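Local coordinates for protein prolyl endopeptidase (Myxococcus xanthus, PDB 2BKL) that probably cleaves oligopeptides as a serine protease, cutting after proline and far less readily after alanine, at residues Leu234-Lys239 with Gly370-Asp375; Val254-Pro259 with Asp282-Leu287; Ser326-His331 with Thr393-Gly398. All blocks are in the same frame, centred on the assembly; numbering follows the deposited sequence.

Contact 1 of 3, residues Leu234-Lys239 with Gly370-Asp375; sequences LSRDGK and GLEDLD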
ATOM      1  N   LEU A 234      16.420  -0.830  15.355  1.00  7.13           N
ATOM      2  CA  LEU A 234      17.190  -0.709  16.595  1.00  7.77           C
ATOM      3  C   LEU A 234      16.346  -1.260  17.734  1.00  8.14           C
ATOM      4  O   LEU A 234      15.177  -0.935  17.848  1.00  9.00           O
ATOM      5  CB  LEU A 234      17.557   0.756  16.886  1.00  9.13           C
ATOM      6  CG  LEU A 234      18.471   0.972  18.101  1.00  8.71           C
ATOM      7  CD1 LEU A 234      19.886   0.441  17.868  1.00 10.49           C
ATOM      8  CD2 LEU A 234      18.525   2.459  18.506  1.00  9.22           C
ATOM      9  N   SER A 235      16.947  -2.087  18.586  1.00  8.74           N
ATOM     10  CA  SER A 235      16.236  -2.584  19.748  1.00  8.90           C
ATOM     11  C   SER A 235      15.971  -1.449  20.730  1.00 10.02           C
ATOM     12  O   SER A 235      16.649  -0.438  20.736  1.00 10.63           O
ATOM     13  CB  SER A 235      17.041  -3.712  20.434  1.00  7.65           C
ATOM     14  OG  SER A 235      18.261  -3.242  20.960  1.00 10.46           O
ATOM     15  N   ARG A 236      14.938  -1.634  21.541  1.00 13.27           N
ATOM     16  CA  ARG A 236      14.605  -0.672  22.603  1.00 16.63           C
ATOM     17  C   ARG A 236      15.737  -0.299  23.529  1.00 16.99           C
ATOM     18  O   ARG A 236      15.893   0.871  23.882  1.00 18.62           O
ATOM     19  CB  ARG A 236      13.476  -1.223  23.456  1.00 18.31           C
ATOM     20  CG  ARG A 236      12.156  -0.948  22.906  1.00 19.66           C
ATOM     21  CD  ARG A 236      11.771   0.536  22.843  1.00 20.61           C
ATOM     22  NE  ARG A 236      11.764   1.290  24.103  1.00 20.65           N
ATOM     23  CZ  ARG A 236      10.886   1.107  25.091  1.00 19.69           C
ATOM     24  NH1 ARG A 236       9.974   0.141  25.007  1.00 19.44           N
ATOM     25  NH2 ARG A 236      10.912   1.874  26.181  1.00 19.64           N
ATOM     26  N   ASP A 237      16.545  -1.266  23.938  1.00 16.21           N
ATOM     27  CA  ASP A 237      17.661  -0.982  24.832  1.00 18.33           C
ATOM     28  C   ASP A 237      18.870  -0.370  24.128  1.00 15.00           C
ATOM     29  O   ASP A 237      19.893  -0.075  24.757  1.00 15.76           O
ATOM     30  CB  ASP A 237      18.065  -2.243  25.640  1.00 19.57           C
ATOM     31  CG  ASP A 237      18.455  -3.452  24.767  1.00 23.09           C
ATOM     32  OD1 ASP A 237      18.825  -3.300  23.574  1.00 18.51           O
ATOM     33  OD2 ASP A 237      18.429  -4.615  25.235  1.00 21.84           O
ATOM     34  N   GLY A 238      18.767  -0.187  22.799  1.00 14.66           N
ATOM     35  CA  GLY A 238      19.853   0.393  22.035  1.00 14.00           C
ATOM     36  C   GLY A 238      21.039  -0.532  21.804  1.00 13.14           C
ATOM     37  O   GLY A 238      22.039  -0.142  21.218  1.00 13.48           O
ATOM     38  N   LYS A 239      20.928  -1.778  22.242  1.00 12.23           N
ATOM     39  CA  LYS A 239      22.086  -2.658  22.252  1.00 13.98           C
ATOM     40  C   LYS A 239      22.249  -3.459  20.966  1.00 11.46           C
ATOM     41  O   LYS A 239      23.319  -3.987  20.708  1.00 12.40           O
ATOM     42  CB  LYS A 239      22.041  -3.614  23.450  1.00 19.36           C
ATOM     43  CG  LYS A 239      22.298  -2.927  24.797  1.00 21.84           C
ATOM     44  CD  LYS A 239      23.701  -2.322  24.904  1.00 26.10           C
ATOM     45  CE  LYS A 239      24.007  -1.780  26.308  1.00 26.80           C
ATOM     46  NZ  LYS A 239      24.220  -0.291  26.284  1.00 28.78           N
ATOM     47  N   GLY A 370       1.827  -1.288  20.859  1.00  9.06           N
ATOM     48  CA  GLY A 370       2.247  -0.736  22.119  1.00  9.96           C
ATOM     49  C   GLY A 370       3.741  -0.810  22.241  1.00 10.34           C
ATOM     50  O   GLY A 370       4.467  -0.561  21.281  1.00 12.22           O
ATOM     51  N   LEU A 371       4.188  -1.163  23.429  1.00  8.99           N
ATOM     52  CA  LEU A 371       5.603  -1.249  23.716  1.00  8.96           C
ATOM     53  C   LEU A 371       5.874  -2.473  24.558  1.00  7.37           C
ATOM     54  O   LEU A 371       5.005  -2.967  25.275  1.00  6.61           O
ATOM     55  CB  LEU A 371       6.142   0.006  24.437  1.00  9.93           C
ATOM     56  CG  LEU A 371       6.204   1.308  23.649  1.00 11.67           C
ATOM     57  CD1 LEU A 371       6.646   2.437  24.539  1.00 13.00           C
ATOM     58  CD2 LEU A 371       7.116   1.228  22.477  1.00 13.83           C
ATOM     59  N   GLU A 372       7.124  -2.917  24.533  1.00  7.69           N
ATOM     60  CA  GLU A 372       7.509  -4.137  25.209  1.00  7.84           C
ATOM     61  C   GLU A 372       7.331  -4.054  26.737  1.00  7.82           C
ATOM     62  O   GLU A 372       7.141  -5.070  27.391  1.00  9.15           O
ATOM     63  CB  GLU A 372       8.979  -4.480  24.911  1.00  9.34           C
ATOM     64  CG  GLU A 372       9.263  -4.662  23.432  1.00  9.41           C
ATOM     65  CD  GLU A 372       9.734  -3.401  22.727  1.00 11.86           C
ATOM     66  OE1 GLU A 372       9.329  -2.273  23.141  1.00 12.19           O
ATOM     67  OE2 GLU A 372      10.511  -3.492  21.750  1.00 14.91           O
ATOM     68  N   ASP A 373       7.403  -2.827  27.265  1.00  8.64           N
ATOM     69  CA  ASP A 373       7.387  -2.541  28.702  1.00 11.38           C
ATOM     70  C   ASP A 373       6.152  -1.732  29.101  1.00 12.18           C
ATOM     71  O   ASP A 373       6.151  -1.053  30.161  1.00 13.77           O
ATOM     72  CB  ASP A 373       8.670  -1.782  29.097  1.00  9.80           C
ATOM     73  CG  ASP A 373       8.941  -0.534  28.251  1.00 10.85           C
ATOM     74  OD1 ASP A 373       8.250  -0.254  27.266  1.00 11.31           O
ATOM     75  OD2 ASP A 373       9.905   0.256  28.468  1.00 13.80           O
ATOM     76  N   LEU A 374       5.094  -1.825  28.291  1.00 10.60           N
ATOM     77  CA  LEU A 374       3.791  -1.181  28.584  1.00 11.72           C
ATOM     78  C   LEU A 374       2.743  -2.280  28.596  1.00 10.60           C
ATOM     79  O   LEU A 374       2.664  -3.064  27.652  1.00  9.92           O
ATOM     80  CB  LEU A 374       3.441  -0.156  27.510  1.00 16.11           C
ATOM     81  CG  LEU A 374       3.224   1.316  27.834  1.00 23.34           C
ATOM     82  CD1 LEU A 374       4.004   1.805  29.067  1.00 20.06           C
ATOM     83  CD2 LEU A 374       3.535   2.161  26.592  1.00 20.41           C
ATOM     84  N   ASP A 375       1.910  -2.341  29.625  1.00 10.34           N
ATOM     85  CA  ASP A 375       0.832  -3.302  29.676  1.00  9.99           C
ATOM     86  C   ASP A 375      -0.357  -2.938  28.792  1.00 10.20           C
ATOM     87  O   ASP A 375      -1.075  -3.825  28.347  1.00 10.85           O
ATOM     88  CB  ASP A 375       0.333  -3.463  31.110  1.00 10.87           C
ATOM     89  CG  ASP A 375      -0.715  -4.535  31.227  1.00 11.29           C
ATOM     90  OD1 ASP A 375      -0.379  -5.713  30.957  1.00 12.13           O
ATOM     91  OD2 ASP A 375      -1.894  -4.285  31.551  1.00 14.30           O
TER
HETATM   92  O   HOH W   1      13.250  -3.916  21.535  1.00 23.20           O
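R236 and E372 mark the closest approach of the two backbones, and even there their CA atoms stay 8.3 Å apart, so side chains have to bridge the gap. Each segment bends in a type I turn, one running from S235 to G238 and the other from L371 to L374. R236 reaches out from the first turn, while E372 and D373 sit on the corner of the second. With bends at chi2 and chi3, the arginine chain brings its guanidinium end-on to D373: NH1 donates to OD1 at 2.9 Å, almost straight at 174°, and NH2 to OD2 at 3.0 Å along a more bent path. The two flat groups are not coplanar but 62° apart, and NH1 meets OD1 from above the carboxylate plane. The same NH1 also gives a hydrogen bond to OE1 of E372 at 3.1 Å, making a three-residue salt-bridge network. Both turns join the first two strands of propeller blades, strands 229-234 and 241-247 in one, 364-365 and 376-383 in the other. These blades are not neighbours, and W280 of an intervening blade packs against all three charged side chains, while W130 makes a cation-pi contact with R236. E372 bends at chi2 (93°), which lays its carboxylate alongside CG of R236. Its OE2 accepts a hydrogen bond from a water that in turn accepts one from the backbone N of R236. Within the first turn, D237 OD1 accepts from S235 OG and, in an Asx turn, from K239 N; the two donors come from opposite faces of the carboxylate.

Contact 2 of 3, residues Val254-Pro259 with Asp282-Leu287; sequences VYWKRP and DRFYVL
F284 sets the edge of its ring against the face of W256, and it carries the contact for segment 282-287. D282 comes first, in the tight connection before the strand; its OD1 is hydrogen-bonded to the hydroxyl of Y240, and the guanidinium of R258 stays well short of it, NE to OD1 6.5 Å. R283 follows, its NE in a salt bridge with E299. Next, F284 points at strand 254-257, its CG anti to the carbonyl carbon (chi1 -64°). Its CZ comes within 3.8 Å of W256 CE3, and CE2 lies over the indole. The ring planes stand at 87°, with 5.1 Å between the centroid of F284 and that of the tryptophan six-membered ring: a T-shaped pair. The indole's CZ3 corner meets the guanidinium face of R258, at 4.2 Å above that plane. F284 also makes edge-to-face pairs with Y240 and F242, and P302 touches both F284 and W256. V286, the next residue on the F284 side of the strand, packs on Y275. Strands 251-257 and 283-288 belong to successive four-stranded sheets, and this is the buried aromatic packing between adjacent blades of the beta-propeller.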
ATOM      1  N   VAL A 254      19.683 -10.599   6.952  1.00  6.99           N
ATOM      2  CA  VAL A 254      19.717  -9.829   8.185  1.00  6.26           C
ATOM      3  C   VAL A 254      21.145  -9.775   8.730  1.00  6.70           C
ATOM      4  O   VAL A 254      21.758 -10.820   8.927  1.00  7.84           O
ATOM      5  CB  VAL A 254      18.787 -10.413   9.280  1.00  7.64           C
ATOM      6  CG1 VAL A 254      18.801  -9.507  10.506  1.00  9.01           C
ATOM      7  CG2 VAL A 254      17.367 -10.553   8.754  1.00  9.54           C
ATOM      8  N   TYR A 255      21.630  -8.562   8.955  1.00  7.38           N
ATOM      9  CA  TYR A 255      22.894  -8.287   9.631  1.00  7.80           C
ATOM     10  C   TYR A 255      22.619  -7.587  10.949  1.00  8.72           C
ATOM     11  O   TYR A 255      21.618  -6.898  11.125  1.00  8.76           O
ATOM     12  CB  TYR A 255      23.783  -7.414   8.744  1.00  8.88           C
ATOM     13  CG  TYR A 255      24.241  -8.124   7.477  1.00 10.30           C
ATOM     14  CD1 TYR A 255      23.430  -8.177   6.340  1.00 11.17           C
ATOM     15  CD2 TYR A 255      25.479  -8.753   7.423  1.00 11.25           C
ATOM     16  CE1 TYR A 255      23.855  -8.838   5.191  1.00 12.39           C
ATOM     17  CE2 TYR A 255      25.909  -9.400   6.269  1.00 13.50           C
ATOM     18  CZ  TYR A 255      25.096  -9.453   5.167  1.00 13.54           C
ATOM     19  OH  TYR A 255      25.532 -10.109   4.025  1.00 16.61           O
ATOM     20  N   TRP A 256      23.520  -7.753  11.918  1.00  9.49           N
ATOM     21  CA  TRP A 256      23.394  -7.049  13.171  1.00  8.21           C
ATOM     22  C   TRP A 256      24.736  -6.776  13.801  1.00  8.43           C
ATOM     23  O   TRP A 256      25.734  -7.389  13.450  1.00  8.78           O
ATOM     24  CB  TRP A 256      22.540  -7.852  14.156  1.00  9.44           C
ATOM     25  CG  TRP A 256      23.172  -9.116  14.660  1.00  9.26           C
ATOM     26  CD1 TRP A 256      23.279 -10.303  13.997  1.00 10.52           C
ATOM     27  CD2 TRP A 256      23.737  -9.331  15.955  1.00  9.45           C
ATOM     28  NE1 TRP A 256      23.903 -11.235  14.793  1.00 12.44           N
ATOM     29  CE2 TRP A 256      24.187 -10.664  16.001  1.00 10.19           C
ATOM     30  CE3 TRP A 256      23.932  -8.522  17.072  1.00 10.09           C
ATOM     31  CZ2 TRP A 256      24.805 -11.206  17.128  1.00 11.94           C
ATOM     32  CZ3 TRP A 256      24.543  -9.053  18.185  1.00 12.16           C
ATOM     33  CH2 TRP A 256      24.965 -10.388  18.207  1.00 11.07           C
ATOM     34  N   LYS A 257      24.718  -5.823  14.709  1.00  8.34           N
ATOM     35  CA  LYS A 257      25.846  -5.576  15.585  1.00  9.34           C
ATOM     36  C   LYS A 257      25.380  -4.880  16.839  1.00 11.49           C
ATOM     37  O   LYS A 257      24.257  -4.380  16.926  1.00 11.21           O
ATOM     38  CB  LYS A 257      26.918  -4.748  14.904  1.00 11.85           C
ATOM     39  CG  LYS A 257      26.574  -3.322  14.556  1.00 12.51           C
ATOM     40  CD  LYS A 257      27.689  -2.834  13.649  1.00 17.33           C
ATOM     41  CE  LYS A 257      27.923  -1.405  13.693  1.00 19.15           C
ATOM     42  NZ  LYS A 257      29.205  -1.224  12.923  1.00 18.63           N
ATOM     43  N   ARG A 258      26.270  -4.855  17.826  1.00 12.16           N
ATOM     44  CA  ARG A 258      26.128  -3.955  18.959  1.00 13.79           C
ATOM     45  C   ARG A 258      26.753  -2.639  18.484  1.00 14.46           C
ATOM     46  O   ARG A 258      27.833  -2.630  17.910  1.00 14.15           O
ATOM     47  CB  ARG A 258      26.845  -4.515  20.213  1.00 16.04           C
ATOM     48  CG  ARG A 258      26.316  -5.893  20.674  1.00 19.72           C
ATOM     49  CD  ARG A 258      26.918  -6.437  22.005  1.00 22.84           C
ATOM     50  NE  ARG A 258      26.502  -7.827  22.272  1.00 24.79           N
ATOM     51  CZ  ARG A 258      26.998  -8.924  21.682  1.00 26.86           C
ATOM     52  NH1 ARG A 258      27.973  -8.853  20.781  1.00 28.05           N
ATOM     53  NH2 ARG A 258      26.509 -10.122  21.995  1.00 27.74           N
ATOM     54  N   PRO A 259      26.051  -1.519  18.622  1.00 17.03           N
ATOM     55  CA  PRO A 259      26.606  -0.235  18.178  1.00 17.71           C
ATOM     56  C   PRO A 259      27.998   0.011  18.758  1.00 19.06           C
ATOM     57  O   PRO A 259      28.198  -0.204  19.940  1.00 20.77           O
ATOM     58  CB  PRO A 259      25.590   0.786  18.713  1.00 17.76           C
ATOM     59  CG  PRO A 259      24.304   0.031  18.740  1.00 18.10           C
ATOM     60  CD  PRO A 259      24.671  -1.384  19.115  1.00 17.08           C
ATOM     61  N   ASP A 282      17.886  -9.183  25.486  1.00 10.14           N
ATOM     62  CA  ASP A 282      19.021  -9.975  24.953  1.00 11.40           C
ATOM     63  C   ASP A 282      18.615 -11.295  24.308  1.00 10.11           C
ATOM     64  O   ASP A 282      19.389 -12.241  24.214  1.00 11.36           O
ATOM     65  CB  ASP A 282      20.086 -10.225  26.021  1.00 12.34           C
ATOM     66  CG  ASP A 282      20.630  -8.957  26.605  1.00 14.87           C
ATOM     67  OD1 ASP A 282      21.096  -8.071  25.862  1.00 15.25           O
ATOM     68  OD2 ASP A 282      20.650  -8.773  27.842  1.00 19.34           O
ATOM     69  N   ARG A 283      17.370 -11.364  23.843  1.00  9.03           N
ATOM     70  CA  ARG A 283      16.953 -12.487  22.996  1.00  8.88           C
ATOM     71  C   ARG A 283      16.393 -11.918  21.702  1.00  7.50           C
ATOM     72  O   ARG A 283      15.814 -10.857  21.692  1.00  8.31           O
ATOM     73  CB  ARG A 283      15.861 -13.313  23.672  1.00 11.15           C
ATOM     74  CG  ARG A 283      16.134 -13.684  25.099  1.00 15.79           C
ATOM     75  CD  ARG A 283      17.345 -14.513  25.303  1.00 18.44           C
ATOM     76  NE  ARG A 283      17.169 -15.875  24.817  1.00 21.00           N
ATOM     77  CZ  ARG A 283      18.073 -16.828  24.946  1.00 20.75           C
ATOM     78  NH1 ARG A 283      19.244 -16.571  25.506  1.00 22.89           N
ATOM     79  NH2 ARG A 283      17.820 -18.041  24.482  1.00 23.03           N
ATOM     80  N   PHE A 284      16.598 -12.620  20.590  1.00  6.49           N
ATOM     81  CA  PHE A 284      16.062 -12.230  19.299  1.00  7.39           C
ATOM     82  C   PHE A 284      14.872 -13.118  18.985  1.00  8.07           C
ATOM     83  O   PHE A 284      14.917 -14.335  19.197  1.00  8.77           O
ATOM     84  CB  PHE A 284      17.095 -12.437  18.172  1.00  9.17           C
ATOM     85  CG  PHE A 284      18.341 -11.593  18.250  1.00  8.40           C
ATOM     86  CD1 PHE A 284      18.499 -10.536  19.118  1.00  8.63           C
ATOM     87  CD2 PHE A 284      19.372 -11.865  17.347  1.00  9.32           C
ATOM     88  CE1 PHE A 284      19.666  -9.783  19.098  1.00  7.96           C
ATOM     89  CE2 PHE A 284      20.556 -11.122  17.353  1.00  9.31           C
ATOM     90  CZ  PHE A 284      20.681 -10.085  18.220  1.00  8.83           C
ATOM     91  N   TYR A 285      13.787 -12.499  18.508  1.00  6.39           N
ATOM     92  CA  TYR A 285      12.582 -13.193  18.071  1.00  7.28           C
ATOM     93  C   TYR A 285      12.493 -13.045  16.561  1.00  6.65           C
ATOM     94  O   TYR A 285      12.378 -11.952  16.057  1.00  8.91           O
ATOM     95  CB  TYR A 285      11.330 -12.657  18.806  1.00  8.13           C
ATOM     96  CG  TYR A 285      11.484 -12.868  20.296  1.00  8.25           C
ATOM     97  CD1 TYR A 285      12.114 -11.918  21.089  1.00  9.05           C
ATOM     98  CD2 TYR A 285      11.094 -14.059  20.890  1.00 10.05           C
ATOM     99  CE1 TYR A 285      12.348 -12.144  22.437  1.00  8.36           C
ATOM    100  CE2 TYR A 285      11.315 -14.297  22.263  1.00  9.58           C
ATOM    101  CZ  TYR A 285      11.937 -13.326  23.019  1.00 10.00           C
ATOM    102  OH  TYR A 285      12.187 -13.564  24.341  1.00 10.96           O
ATOM    103  N   VAL A 286      12.582 -14.161  15.860  1.00  6.89           N
ATOM    104  CA  VAL A 286      12.725 -14.167  14.411  1.00  7.68           C
ATOM    105  C   VAL A 286      11.473 -14.765  13.795  1.00  6.67           C
ATOM    106  O   VAL A 286      11.190 -15.948  13.996  1.00  7.36           O
ATOM    107  CB  VAL A 286      13.957 -14.986  13.962  1.00  8.08           C
ATOM    108  CG1 VAL A 286      14.075 -15.014  12.451  1.00  9.88           C
ATOM    109  CG2 VAL A 286      15.220 -14.443  14.571  1.00  8.70           C
ATOM    110  N   LEU A 287      10.755 -13.952  13.038  1.00  6.66           N
ATOM    111  CA  LEU A 287       9.587 -14.385  12.289  1.00  5.58           C
ATOM    112  C   LEU A 287      10.032 -14.733  10.892  1.00  6.13           C
ATOM    113  O   LEU A 287      10.639 -13.897  10.209  1.00  6.40           O
ATOM    114  CB  LEU A 287       8.544 -13.254  12.235  1.00  5.81           C
ATOM    115  CG  LEU A 287       7.345 -13.467  11.317  1.00  5.15           C
ATOM    116  CD1 LEU A 287       6.449 -14.626  11.762  1.00  7.24           C
ATOM    117  CD2 LEU A 287       6.556 -12.151  11.210  1.00  8.47           C
TER

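Contact 3 of 3, residues Ser326-His331 with Thr393-Gly398; sequences SIVGGH and TSVSTG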
ATOM      1  N   SER A 326       4.492  -8.859  17.339  1.00  8.65           N
ATOM      2  CA  SER A 326       4.925  -7.713  18.116  1.00 10.87           C
ATOM      3  C   SER A 326       5.179  -8.117  19.551  1.00  9.37           C
ATOM      4  O   SER A 326       4.574  -9.055  20.071  1.00 12.36           O
ATOM      5  CB  SER A 326       3.913  -6.588  18.065  1.00 13.13           C
ATOM      6  OG  SER A 326       2.704  -6.953  18.695  1.00 17.02           O
ATOM      7  N   ILE A 327       6.118  -7.444  20.189  1.00  7.39           N
ATOM      8  CA  ILE A 327       6.368  -7.681  21.587  1.00  7.91           C
ATOM      9  C   ILE A 327       5.729  -6.549  22.364  1.00  8.18           C
ATOM     10  O   ILE A 327       6.128  -5.381  22.240  1.00  8.07           O
ATOM     11  CB  ILE A 327       7.878  -7.727  21.877  1.00  9.64           C
ATOM     12  CG1 ILE A 327       8.579  -8.744  20.968  1.00 11.66           C
ATOM     13  CG2 ILE A 327       8.099  -8.029  23.348  1.00 11.19           C
ATOM     14  CD1 ILE A 327      10.103  -8.784  21.127  1.00 12.38           C
ATOM     15  N   VAL A 328       4.696  -6.894  23.122  1.00  7.62           N
ATOM     16  CA  VAL A 328       3.946  -5.926  23.908  1.00  6.69           C
ATOM     17  C   VAL A 328       3.710  -6.451  25.304  1.00  7.57           C
ATOM     18  O   VAL A 328       3.403  -7.623  25.500  1.00  7.20           O
ATOM     19  CB  VAL A 328       2.600  -5.593  23.239  1.00  8.61           C
ATOM     20  CG1 VAL A 328       2.802  -4.748  22.007  1.00  9.05           C
ATOM     21  CG2 VAL A 328       1.746  -6.863  22.932  1.00  9.02           C
ATOM     22  N   GLY A 329       3.919  -5.595  26.289  1.00  7.54           N
ATOM     23  CA  GLY A 329       3.639  -5.975  27.660  1.00  9.47           C
ATOM     24  C   GLY A 329       4.299  -7.263  28.099  1.00  8.69           C
ATOM     25  O   GLY A 329       3.661  -8.068  28.786  1.00  9.89           O
ATOM     26  N   GLY A 330       5.516  -7.496  27.645  1.00  8.64           N
ATOM     27  CA  GLY A 330       6.263  -8.682  28.076  1.00  9.62           C
ATOM     28  C   GLY A 330       5.785  -9.984  27.472  1.00  8.35           C
ATOM     29  O   GLY A 330       6.140 -11.055  27.954  1.00 10.24           O
ATOM     30  N   HIS A 331       4.997  -9.886  26.403  1.00  7.82           N
ATOM     31  CA  HIS A 331       4.398 -11.017  25.697  1.00  8.23           C
ATOM     32  C   HIS A 331       4.595 -10.854  24.187  1.00  7.57           C
ATOM     33  O   HIS A 331       4.972  -9.779  23.694  1.00  7.59           O
ATOM     34  CB  HIS A 331       2.887 -11.069  25.973  1.00  8.41           C
ATOM     35  CG  HIS A 331       2.529 -11.523  27.356  1.00  8.46           C
ATOM     36  ND1 HIS A 331       2.859 -10.802  28.481  1.00  9.95           N
ATOM     37  CD2 HIS A 331       1.861 -12.614  27.793  1.00 12.22           C
ATOM     38  CE1 HIS A 331       2.447 -11.451  29.558  1.00 12.46           C
ATOM     39  NE2 HIS A 331       1.820 -12.548  29.170  1.00 12.56           N
ATOM     40  N   THR A 393      -6.415  -2.558  25.397  1.00  9.20           N
ATOM     41  CA  THR A 393      -6.417  -3.838  26.075  1.00  9.86           C
ATOM     42  C   THR A 393      -5.253  -3.928  27.045  1.00  9.88           C
ATOM     43  O   THR A 393      -4.244  -3.258  26.876  1.00 11.91           O
ATOM     44  CB  THR A 393      -6.338  -5.013  25.071  1.00 12.55           C
ATOM     45  OG1 THR A 393      -4.994  -5.145  24.560  1.00 13.76           O
ATOM     46  CG2 THR A 393      -7.165  -4.788  23.828  1.00 15.34           C
ATOM     47  N   SER A 394      -5.417  -4.751  28.070  1.00  7.97           N
ATOM     48  CA  SER A 394      -4.326  -5.122  28.940  1.00  8.05           C
ATOM     49  C   SER A 394      -3.718  -6.426  28.447  1.00  9.06           C
ATOM     50  O   SER A 394      -4.391  -7.421  28.272  1.00  8.89           O
ATOM     51  CB  SER A 394      -4.825  -5.327  30.373  1.00 10.60           C
ATOM     52  OG  SER A 394      -3.856  -6.037  31.140  1.00 11.98           O
ATOM     53  N   VAL A 395      -2.421  -6.416  28.220  1.00 10.12           N
ATOM     54  CA  VAL A 395      -1.744  -7.603  27.750  1.00 10.09           C
ATOM     55  C   VAL A 395      -1.750  -8.676  28.832  1.00 10.89           C
ATOM     56  O   VAL A 395      -1.956  -9.857  28.539  1.00 11.59           O
ATOM     57  CB  VAL A 395      -0.293  -7.290  27.309  1.00  9.95           C
ATOM     58  CG1 VAL A 395       0.429  -8.566  26.898  1.00 11.67           C
ATOM     59  CG2 VAL A 395      -0.283  -6.322  26.148  1.00 10.85           C
ATOM     60  N   SER A 396      -1.512  -8.267  30.069  1.00 11.81           N
ATOM     61  CA  SER A 396      -1.409  -9.210  31.180  1.00 12.87           C
ATOM     62  C   SER A 396      -2.741  -9.870  31.560  1.00 13.63           C
ATOM     63  O   SER A 396      -2.735 -11.039  31.893  1.00 14.50           O
ATOM     64  CB  SER A 396      -0.769  -8.558  32.397  1.00 14.00           C
ATOM     65  OG  SER A 396      -1.518  -7.485  32.878  1.00 16.22           O
ATOM     66  N   THR A 397      -3.866  -9.146  31.482  1.00 11.99           N
ATOM     67  CA  THR A 397      -5.170  -9.693  31.915  1.00 11.41           C
ATOM     68  C   THR A 397      -6.169  -9.996  30.798  1.00 11.08           C
ATOM     69  O   THR A 397      -7.134 -10.741  31.010  1.00 12.38           O
ATOM     70  CB  THR A 397      -5.878  -8.755  32.901  1.00 13.07           C
ATOM     71  OG1 THR A 397      -6.406  -7.613  32.221  1.00 13.95           O
ATOM     72  CG2 THR A 397      -4.930  -8.211  33.997  1.00 12.60           C
ATOM     73  N   GLY A 398      -6.014  -9.363  29.644  1.00  9.70           N
ATOM     74  CA  GLY A 398      -6.966  -9.485  28.553  1.00  9.50           C
ATOM     75  C   GLY A 398      -8.166  -8.568  28.607  1.00 10.92           C
ATOM     76  O   GLY A 398      -9.028  -8.609  27.716  1.00 12.68           O
TER
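V395 and H331 slide past each other in opposite directions, the valine's CG1 methyl lying 3.6 Å from H331 CB and nearly as close to CG and ND1 of the imidazole, which it meets obliquely. CG1 stands anti to the backbone N (chi1 177°), and this lays it against one face of the turn 328-331, where it also rests 3.4 Å from the carbonyl O of V328. The second methyl serves a different neighbour: V395 CG2 packs on V328 CG2 at 3.8 Å, with the two side chains crossing at about a right angle. The backbone of G329 packs close against the valine, its CA 4.2 Å from V395 CB. The turn is type I', with G329 and G330 at positive phi, and V328 and H331 pair N to O in both directions, closing the two-residue beta hairpin between strands 321-328 and 331-338. This hairpin belongs to one propeller blade, and V395 begins the connection from the third to the fourth strand of the next. The imidazole turns its edge to its own turn, ND1 donating to G329 O at 2.9 Å; the nitrogen lies above that carbonyl's plane, while the oxygen is close to the ring plane. On the other segment S394 OG accepts from T397 N at 3.1 Å in an ST motif, and the carbonyl O of V395 takes a hydrogen bond from R355.

All three contacts join blades of the propeller, and contact 1 lies between the others, its centre about 13 Å from the centre of each; contacts 2 and 3 are about 22 Å apart, centre to centre. Contacts 1 and 3 are tied by D375, whose OD2 accepts from S394 OG at 2.7 Å and whose OD1 binds S396 OG. Contacts 1 and 2 pack together where K239 O meets P259 CD at 3.3 Å, and Y285 CD1 touches I327 CD1 at 3.7 Å between contacts 2 and 3. None of their residues lines the pocket that holds the benzyloxycarbonyl-Ala-Pro ligand, which includes S533 and H651; its W249 precedes strand 251-257, at the end away from P259.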